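Local coordinates for iron-regulated ABC transporter siderophore-binding protein SirA (Staphylococcus aureus subsp. aureus, PDB 3MWF) that binds the siderophore staphyloferrin B with its ferric iron and probably delivers it to an ABC transporter for iron uptake, at residues Asn167-Ala170 with Asp171-Arg174; Leu266-Thr270 with Trp271-Gly275. All blocks are in the same frame, centred on the assembly; numbering follows the deposited sequence.

Interaction 1: Asn167-Ala170 with Asp171-Arg174. With SE8 (5-[(2-{[(3S)-5-{[(2S)-2-amino-2-carboxyethyl]amino}-3-carboxy-3-hydroxy-5-oxopentanoyl]amino}ethyl)amino]-2,5-dioxopentanoic acid), chain C.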
loop_
_atom_site.group_PDB
_atom_site.type_symbol
_atom_site.label_atom_id
_atom_site.label_comp_id
_atom_site.label_asym_id
_atom_site.label_seq_id
_atom_site.Cartn_x
_atom_site.Cartn_y
_atom_site.Cartn_z
ATOM N N ASN A 167 12.926 0.328 4.096
ATOM C CA ASN A 167 12.446 -1.050 4.351
ATOM C C ASN A 167 13.611 -2.006 4.283
ATOM O O ASN A 167 14.233 -2.209 3.214
ATOM C CB ASN A 167 11.367 -1.373 3.301
ATOM C CG ASN A 167 11.092 -2.875 3.100
ATOM O OD1 ASN A 167 10.924 -3.305 1.953
ATOM N ND2 ASN A 167 11.042 -3.666 4.185
ATOM N N PHE A 168 13.933 -2.611 5.431
ATOM C CA PHE A 168 14.972 -3.635 5.434
ATOM C C PHE A 168 14.356 -4.976 5.035
ATOM O O PHE A 168 13.317 -5.376 5.597
ATOM C CB PHE A 168 15.646 -3.724 6.800
ATOM C CG PHE A 168 16.375 -2.468 7.158
ATOM C CD1 PHE A 168 17.434 -2.052 6.361
ATOM C CD2 PHE A 168 15.977 -1.689 8.233
ATOM C CE1 PHE A 168 18.115 -0.882 6.636
ATOM C CE2 PHE A 168 16.678 -0.496 8.540
ATOM C CZ PHE A 168 17.741 -0.092 7.720
ATOM N N ARG A 169 14.967 -5.625 4.044
ATOM C CA ARG A 169 14.487 -6.945 3.568
ATOM C C ARG A 169 15.554 -7.972 3.889
ATOM O O ARG A 169 16.549 -7.653 4.528
ATOM C CB ARG A 169 14.210 -6.912 2.073
ATOM C CG ARG A 169 13.122 -5.897 1.673
ATOM C CD ARG A 169 12.126 -6.517 0.648
ATOM N NE ARG A 169 10.863 -5.811 0.779
ATOM C CZ ARG A 169 9.668 -6.323 0.612
ATOM N NH1 ARG A 169 9.475 -7.626 0.294
ATOM N NH2 ARG A 169 8.651 -5.511 0.782
ATOM N N ALA A 170 15.356 -9.210 3.454
ATOM C CA ALA A 170 16.292 -10.282 3.812
ATOM C C ALA A 170 17.684 -10.139 3.164
ATOM O O ALA A 170 18.698 -10.579 3.739
ATOM C CB ALA A 170 15.661 -11.670 3.438
ATOM N N ASP A 171 17.732 -9.552 1.965
ATOM C CA ASP A 171 18.967 -9.548 1.154
ATOM C C ASP A 171 19.198 -8.204 0.450
ATOM O O ASP A 171 20.047 -8.103 -0.442
ATOM C CB ASP A 171 18.928 -10.685 0.115
ATOM C CG ASP A 171 17.714 -10.587 -0.825
ATOM O OD1 ASP A 171 16.932 -9.592 -0.750
ATOM O OD2 ASP A 171 17.515 -11.526 -1.634
ATOM N N HIS A 172 18.437 -7.179 0.847
ATOM C CA HIS A 172 18.595 -5.828 0.290
ATOM C C HIS A 172 17.775 -4.852 1.109
ATOM O O HIS A 172 17.101 -5.251 2.056
ATOM C CB HIS A 172 18.216 -5.756 -1.219
ATOM C CG HIS A 172 16.743 -5.855 -1.509
ATOM N ND1 HIS A 172 16.051 -7.049 -1.456
ATOM C CD2 HIS A 172 15.838 -4.914 -1.895
ATOM C CE1 HIS A 172 14.785 -6.842 -1.782
ATOM N NE2 HIS A 172 14.629 -5.556 -2.060
ATOM N N THR A 173 17.824 -3.576 0.737
ATOM C CA THR A 173 17.074 -2.566 1.435
ATOM C C THR A 173 16.307 -1.764 0.385
ATOM O O THR A 173 16.791 -1.603 -0.731
ATOM C CB THR A 173 18.005 -1.656 2.256
ATOM O OG1 THR A 173 18.644 -2.441 3.281
ATOM C CG2 THR A 173 17.241 -0.502 2.909
ATOM N N ARG A 174 15.107 -1.322 0.716
ATOM C CA ARG A 174 14.325 -0.496 -0.211
ATOM C C ARG A 174 14.012 0.887 0.344
ATOM O O ARG A 174 13.949 1.075 1.549
ATOM C CB ARG A 174 12.998 -1.189 -0.531
ATOM C CG ARG A 174 13.194 -2.465 -1.398
ATOM C CD ARG A 174 11.847 -3.140 -1.538
ATOM N NE ARG A 174 11.985 -4.390 -2.304
ATOM C CZ ARG A 174 10.942 -5.007 -2.858
ATOM N NH1 ARG A 174 9.710 -4.528 -2.659
ATOM N NH2 ARG A 174 11.128 -6.140 -3.557
HETATM C C1 SE8 C . 6.326 -9.924 -4.061
HETATM C C2 SE8 C . 7.154 -9.720 -2.824
HETATM C C3 SE8 C . 6.293 -9.822 -1.574
HETATM N N4 SE8 C . 5.314 -8.745 -1.470
HETATM C C5 SE8 C . 5.560 -7.640 -0.795
HETATM C C6 SE8 C . 4.536 -6.537 -0.902
HETATM C C7 SE8 C . 4.769 -5.697 -2.157
HETATM C C8 SE8 C . 3.595 -4.710 -2.295
HETATM C C9 SE8 C . 3.786 -3.649 -3.376
HETATM N N10 SE8 C . 4.433 -3.998 -4.487
HETATM C C11 SE8 C . 4.592 -3.015 -5.534
HETATM C C12 SE8 C . 3.915 -3.472 -6.815
HETATM N N13 SE8 C . 4.416 -2.764 -7.985
HETATM C C14 SE8 C . 5.553 -3.107 -8.661
HETATM C C15 SE8 C . 6.134 -4.479 -8.487
HETATM C C16 SE8 C . 6.894 -4.353 -7.190
HETATM C C17 SE8 C . 6.974 -5.592 -6.355
HETATM C C18 SE8 C . 8.337 -5.982 -6.030
HETATM O O19 SE8 C . 5.948 -11.092 -4.341
HETATM O O20 SE8 C . 6.092 -8.936 -4.786
HETATM N N21 SE8 C . 7.812 -8.401 -2.900
HETATM O O22 SE8 C . 6.551 -7.464 -0.113
HETATM C C23 SE8 C . 6.112 -4.993 -2.075
HETATM O O24 SE8 C . 6.237 -3.987 -1.332
HETATM O O25 SE8 C . 7.077 -5.413 -2.762
HETATM O O26 SE8 C . 4.851 -6.579 -3.292
HETATM O O27 SE8 C . 3.328 -2.524 -3.204
HETATM O O28 SE8 C . 6.146 -2.331 -9.387
HETATM O O29 SE8 C . 5.985 -6.145 -5.865
HETATM O O30 SE8 C . 8.522 -6.643 -5.013
HETATM O O31 SE8 C . 9.292 -5.604 -6.755
#
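Asn167 and Arg174 form an antiparallel hydrogen-bonded pair across the hairpin of strands 163-168 and 173-176. Asn167 N reaches Arg174 O at 2.8 Å, and Arg174 N returns a bond to Asn167 O. Arg169 N closes the turn on His172 O at 2.9 Å.

Side-chain bonds then fix the two arginines. Arg169 NE gives its N-H to a lone pair of Asn167 OD1 at 2.8 Å, in the carbonyl plane. Arg174 runs extended from CG to NE, and its NE meets His172 NE2 at 2.9 Å. The far side of that imidazole, ND1, is bound to Asp171 OD1 in the ring plane. Asp171 and His172 are thus a second shell behind Arg174.

Stacking comes next. The guanidinium groups lie flat on each other, centres 3.9 Å apart and planes at 20°. Arg169 CB also sits over the His172 ring face in a CH-pi contact.

Both arginines turn their outer nitrogens to staphyloferrin B; Arg174 NH1 also bonds Tyr176 OH. NH1 and NH2 of Arg169 share the amide oxygen O22. Arg174 NH1 takes carboxylate oxygen O25 at 2.8 Å, and its NH2 takes O30. The ligand's carboxylates probably offset the charge of the stacked pair.

Interaction 2: Leu266-Thr270 with Trp271-Gly275. With SE8 (5-[(2-{[(3S)-5-{[(2S)-2-amino-2-carboxyethyl]amino}-3-carboxy-3-hydroxy-5-oxopentanoyl]amino}ethyl)amino]-2,5-dioxopentanoic acid), chain C.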
loop_
_atom_site.group_PDB
_atom_site.type_symbol
_atom_site.label_atom_id
_atom_site.label_comp_id
_atom_site.label_asym_id
_atom_site.label_seq_id
_atom_site.Cartn_x
_atom_site.Cartn_y
_atom_site.Cartn_z
ATOM N N LEU A 266 7.731 -0.154 12.882
ATOM C CA LEU A 266 6.421 0.224 12.419
ATOM C C LEU A 266 5.731 -1.057 11.976
ATOM O O LEU A 266 6.406 -2.003 11.597
ATOM C CB LEU A 266 6.592 1.161 11.239
ATOM C CG LEU A 266 7.351 2.444 11.578
ATOM C CD1 LEU A 266 7.606 3.198 10.293
ATOM C CD2 LEU A 266 6.528 3.287 12.547
ATOM N N ASP A 267 4.408 -1.073 12.014
ATOM C CA ASP A 267 3.660 -2.263 11.607
ATOM C C ASP A 267 3.703 -2.374 10.091
ATOM O O ASP A 267 3.140 -1.520 9.400
ATOM C CB ASP A 267 2.204 -2.147 12.057
ATOM C CG ASP A 267 1.501 -3.467 12.021
ATOM O OD1 ASP A 267 1.573 -4.197 10.998
ATOM O OD2 ASP A 267 0.905 -3.824 13.043
ATOM N N GLU A 268 4.348 -3.418 9.583
ATOM C CA GLU A 268 4.427 -3.616 8.110
ATOM C C GLU A 268 3.058 -3.701 7.429
ATOM O O GLU A 268 2.939 -3.377 6.240
ATOM C CB GLU A 268 5.265 -4.859 7.754
ATOM C CG GLU A 268 4.639 -6.177 8.295
ATOM C CD GLU A 268 5.443 -7.413 7.976
ATOM O OE1 GLU A 268 6.150 -7.503 6.955
ATOM O OE2 GLU A 268 5.366 -8.351 8.783
ATOM N N ILE A 269 2.027 -4.161 8.154
ATOM C CA ILE A 269 0.700 -4.315 7.528
ATOM C C ILE A 269 0.098 -2.948 7.229
ATOM O O ILE A 269 -0.330 -2.683 6.108
ATOM C CB ILE A 269 -0.236 -5.170 8.410
ATOM C CG1 ILE A 269 0.381 -6.553 8.564
ATOM C CG2 ILE A 269 -1.638 -5.255 7.790
ATOM C CD1 ILE A 269 -0.346 -7.411 9.636
ATOM N N THR A 270 0.143 -2.072 8.229
ATOM C CA THR A 270 -0.304 -0.680 8.061
ATOM C C THR A 270 0.531 0.081 7.024
ATOM O O THR A 270 -0.014 0.818 6.189
ATOM C CB THR A 270 -0.219 0.036 9.399
ATOM O OG1 THR A 270 -1.187 -0.565 10.258
ATOM C CG2 THR A 270 -0.551 1.551 9.275
ATOM N N TRP A 271 1.846 -0.094 7.118
ATOM C CA TRP A 271 2.776 0.729 6.365
ATOM C C TRP A 271 3.005 0.280 4.936
ATOM O O TRP A 271 3.514 1.067 4.127
ATOM C CB TRP A 271 4.105 0.894 7.117
ATOM C CG TRP A 271 3.975 1.944 8.192
ATOM C CD1 TRP A 271 3.380 1.797 9.426
ATOM C CD2 TRP A 271 4.383 3.309 8.094
ATOM N NE1 TRP A 271 3.410 3.002 10.106
ATOM C CE2 TRP A 271 4.013 3.946 9.307
ATOM C CE3 TRP A 271 5.024 4.064 7.095
ATOM C CZ2 TRP A 271 4.285 5.304 9.555
ATOM C CZ3 TRP A 271 5.295 5.414 7.335
ATOM C CH2 TRP A 271 4.931 6.021 8.566
ATOM N N ASN A 272 2.656 -0.973 4.607
ATOM C CA ASN A 272 2.838 -1.410 3.237
ATOM C C ASN A 272 1.954 -2.560 2.761
ATOM O O ASN A 272 1.457 -2.543 1.613
ATOM C CB ASN A 272 4.301 -1.834 2.986
ATOM C CG ASN A 272 4.576 -2.014 1.510
ATOM O OD1 ASN A 272 4.285 -1.118 0.705
ATOM N ND2 ASN A 272 5.129 -3.164 1.146
ATOM N N LEU A 273 1.784 -3.574 3.604
ATOM C CA LEU A 273 1.212 -4.829 3.043
ATOM C C LEU A 273 -0.268 -4.776 2.740
ATOM O O LEU A 273 -0.689 -5.350 1.725
ATOM C CB LEU A 273 1.521 -6.026 3.942
ATOM C CG LEU A 273 3.001 -6.323 4.171
ATOM C CD1 LEU A 273 3.182 -7.523 5.135
ATOM C CD2 LEU A 273 3.866 -6.516 2.896
ATOM N N ALA A 274 -1.051 -4.137 3.609
ATOM C CA ALA A 274 -2.497 -4.121 3.435
ATOM C C ALA A 274 -2.920 -3.373 2.169
ATOM O O ALA A 274 -3.877 -3.782 1.488
ATOM C CB ALA A 274 -3.204 -3.571 4.683
ATOM N N GLY A 275 -2.217 -2.288 1.864
ATOM C CA GLY A 275 -2.320 -1.634 0.558
ATOM C C GLY A 275 -3.599 -0.879 0.302
ATOM O O GLY A 275 -3.830 -0.427 -0.825
HETATM C C1 SE8 C . 6.326 -9.924 -4.061
HETATM C C2 SE8 C . 7.154 -9.720 -2.824
HETATM C C3 SE8 C . 6.293 -9.822 -1.574
HETATM N N4 SE8 C . 5.314 -8.745 -1.470
HETATM C C5 SE8 C . 5.560 -7.640 -0.795
HETATM C C6 SE8 C . 4.536 -6.537 -0.902
HETATM C C7 SE8 C . 4.769 -5.697 -2.157
HETATM C C8 SE8 C . 3.595 -4.710 -2.295
HETATM C C9 SE8 C . 3.786 -3.649 -3.376
HETATM N N10 SE8 C . 4.433 -3.998 -4.487
HETATM C C11 SE8 C . 4.592 -3.015 -5.534
HETATM C C12 SE8 C . 3.915 -3.472 -6.815
HETATM N N13 SE8 C . 4.416 -2.764 -7.985
HETATM C C14 SE8 C . 5.553 -3.107 -8.661
HETATM C C15 SE8 C . 6.134 -4.479 -8.487
HETATM C C16 SE8 C . 6.894 -4.353 -7.190
HETATM C C17 SE8 C . 6.974 -5.592 -6.355
HETATM C C18 SE8 C . 8.337 -5.982 -6.030
HETATM O O19 SE8 C . 5.948 -11.092 -4.341
HETATM O O20 SE8 C . 6.092 -8.936 -4.786
HETATM N N21 SE8 C . 7.812 -8.401 -2.900
HETATM O O22 SE8 C . 6.551 -7.464 -0.113
HETATM C C23 SE8 C . 6.112 -4.993 -2.075
HETATM O O24 SE8 C . 6.237 -3.987 -1.332
HETATM O O25 SE8 C . 7.077 -5.413 -2.762
HETATM O O26 SE8 C . 4.851 -6.579 -3.292
HETATM O O27 SE8 C . 3.328 -2.524 -3.204
HETATM O O28 SE8 C . 6.146 -2.331 -9.387
HETATM O O29 SE8 C . 5.985 -6.145 -5.865
HETATM O O30 SE8 C . 8.522 -6.643 -5.013
HETATM O O31 SE8 C . 9.292 -5.604 -6.755
HETATM O O HOH W 1 -0.547 -0.991 3.850
#
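Leu266, two residues before helix 268-273, lies across one face of the indole of Trp271 in that helix. Its CB sits 3.7 Å from Trp271 CD1, over the five-membered ring. CG is anti to the carbonyl carbon (chi1 -61°), and the branch carries on across the indole. CD1 ends over the centre of the six-membered ring, 3.8 Å from its centroid and 12° off the normal, a clear CH-pi contact. CD2 meets the ring more loosely, at NE1. The edge of the indole is met by Asp267 O, 3.3 Å from Trp271 CD1. Outside the segments, Trp271 NE1 is bound to Asp286 of helix 277-290, and the ring also meets Phe224.

Asp267 is the N-cap of the helix. Its OD1 accepts from Ile269 N at 2.9 Å through the anti lone pair. Its carbonyl takes the first main-chain bond, from Trp271 N. The helix then widens into a pi-type turn. Glu268 O accepts from both Asn272 N and Leu273 N, the former from above the carbonyl plane and the latter in it. Ile269 O takes Ala274 N and a water, and that water in turn accepts from Gly275 N.

From within this wide turn, two side chains reach staphyloferrin B. Asn272 CG is anti to the backbone N (chi1 -168°), and ND2 gives a bond to carboxylate oxygen O24 at 2.8 Å. Leu273 CD2 touches ligand C6 at 3.9 Å. The other methyl, Leu273 CD1, packs 3.5 Å from Glu268 OE1, whose hydrogen bond is with Ser228 OG.

Interactions 1 and 2 line one siderophore pocket, with centres 15 Å apart. The hairpin turn 167-174 comes first in the chain, and the segment 266-275, with its short helix 268-273, follows much later. They touch each other at Arg169 NH2 and Asn272 ND2, 4.2 Å apart. Both grip one carboxylate of staphyloferrin B: Arg174 of interaction 1 holds O25, and Asn272 of interaction 2 holds O24. The side chain of Arg174 is about 4 Å from the iron(III) ion, and that of Asn272 about 7 Å. Ser228 joins the two interactions: its O accepts from Asn167 ND2 and its OG bonds Glu268 OE1. Tyr176 and Arg93 add further hydrogen bonds to the ligand.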